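Local coordinates for quinonprotein alcohol dehydrogenase-like protein (Bacteroides thetaiotaomicron VPI-5482, PDB 4R5O) that is of unknown function but pairs an immunoglobulin-like beta-sandwich with a seven-bladed beta-propeller and binds calcium ions, at residues I272-K275 and Q276-F280. Sequence-based numbering, arbitrary orientation.
Sequences IIQK and QKINF
Gln274 sets its amide end against Ile278 in the loop that follows its strand. NE2 of Gln274 lies 3.3 Å from CG2 of Ile278, and CD of Gln274 is 3.8 Å from the same methyl. The two side chains cross at about a right angle. The touch is between the amide end and the CG2 methyl. Gln274 gets there with CG opposite its own carbonyl carbon (chi1 -65°) and the chain straight beyond it. In Ile278, CG1 lies opposite the backbone N (chi1 -170°). This leaves CG2 to meet the amide while the longer branch leads away. The ring of Phe280 stands farther off. Its CZ is 4.5 Å from NE2 of Gln274, which approaches the ring obliquely. The amide is held from outside the loop: OE1 accepts from ND2 of Asn239, and NE2 donates to the backbone O of Leu291. OD1 of Asn239 also takes the backbone N-H of Ile278, so one asparagine ties Gln274 to the loop. Gln276 turns its end away from Gln274, and its NE2 makes a weak 3.3 Å bond to O of Lys277. In the propeller, this loop links strand 272-274, antiparallel to strand 246-252, to strand 281-282 of the next sheet. Ile278 and Phe280 pack on Thr290 of strand 288-294, and Phe280 also touches Val248 of strand 246-252.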
# COMPACT_ATOMS: atom_id res chain seq x y z
N ILE A 272 12.54 14.16 -23.96
CA ILE A 272 12.05 14.58 -22.64
C ILE A 272 13.22 14.47 -21.68
O ILE A 272 13.52 13.38 -21.19
CB ILE A 272 10.79 13.80 -22.13
CG1 ILE A 272 9.67 13.71 -23.18
CG2 ILE A 272 10.27 14.39 -20.77
CD1 ILE A 272 8.63 12.66 -22.94
N ILE A 273 13.92 15.61 -21.44
CA ILE A 273 15.06 15.69 -20.52
C ILE A 273 14.54 15.68 -19.10
O ILE A 273 13.73 16.51 -18.73
CB ILE A 273 15.97 16.95 -20.77
CG1 ILE A 273 16.27 17.29 -22.27
CG2 ILE A 273 17.21 16.99 -19.83
CD1 ILE A 273 16.94 16.30 -23.05
N GLN A 274 15.04 14.75 -18.30
CA GLN A 274 14.68 14.64 -16.89
C GLN A 274 15.95 14.68 -16.05
O GLN A 274 16.96 14.06 -16.40
CB GLN A 274 13.85 13.38 -16.63
CG GLN A 274 12.48 13.42 -17.33
CD GLN A 274 11.65 12.20 -17.11
OE1 GLN A 274 12.16 11.08 -16.95
NE2 GLN A 274 10.34 12.38 -17.21
N LYS A 275 15.92 15.48 -14.98
CA LYS A 275 17.04 15.65 -14.06
C LYS A 275 16.59 15.33 -12.63
O LYS A 275 17.25 15.73 -11.67
CB LYS A 275 17.62 17.07 -14.16
CG LYS A 275 18.18 17.46 -15.53
CD LYS A 275 18.75 18.86 -15.50
CE LYS A 275 19.33 19.27 -16.83
NZ LYS A 275 19.88 20.65 -16.79
N GLN A 276 15.46 14.61 -12.49
CA GLN A 276 14.86 14.23 -11.21
C GLN A 276 13.81 13.12 -11.38
O GLN A 276 13.40 12.82 -12.50
CB GLN A 276 14.18 15.45 -10.53
CG GLN A 276 12.93 15.95 -11.29
CD GLN A 276 12.09 16.90 -10.50
OE1 GLN A 276 12.54 17.98 -10.11
NE2 GLN A 276 10.83 16.54 -10.31
N LYS A 277 13.30 12.61 -10.25
CA LYS A 277 12.22 11.64 -10.25
C LYS A 277 10.92 12.32 -10.54
O LYS A 277 10.56 13.27 -9.84
CB LYS A 277 12.10 10.90 -8.92
CG LYS A 277 13.28 10.08 -8.52
CD LYS A 277 12.93 9.32 -7.30
CE LYS A 277 14.11 8.54 -6.81
NZ LYS A 277 13.73 7.64 -5.70
N ILE A 278 10.23 11.84 -11.57
CA ILE A 278 8.90 12.32 -11.94
C ILE A 278 8.16 11.13 -12.58
O ILE A 278 8.77 10.29 -13.26
CB ILE A 278 8.86 13.60 -12.82
CG1 ILE A 278 7.43 14.19 -12.98
CG2 ILE A 278 9.54 13.40 -14.14
CD1 ILE A 278 6.64 14.57 -11.68
N ASN A 279 6.87 11.03 -12.29
CA ASN A 279 6.04 9.95 -12.77
C ASN A 279 5.36 10.30 -14.10
O ASN A 279 5.55 11.38 -14.65
CB ASN A 279 4.98 9.60 -11.70
CG ASN A 279 4.00 10.68 -11.37
OD1 ASN A 279 4.30 11.88 -11.39
ND2 ASN A 279 2.79 10.25 -11.02
N PHE A 280 4.62 9.33 -14.64
CA PHE A 280 3.79 9.39 -15.84
C PHE A 280 2.36 9.21 -15.44
O PHE A 280 2.05 8.26 -14.70
CB PHE A 280 4.21 8.32 -16.87
CG PHE A 280 5.65 8.37 -17.28
CD1 PHE A 280 6.63 7.75 -16.52
CD2 PHE A 280 6.03 9.00 -18.46
CE1 PHE A 280 7.97 7.83 -16.89
CE2 PHE A 280 7.37 9.06 -18.83
CZ PHE A 280 8.34 8.47 -18.05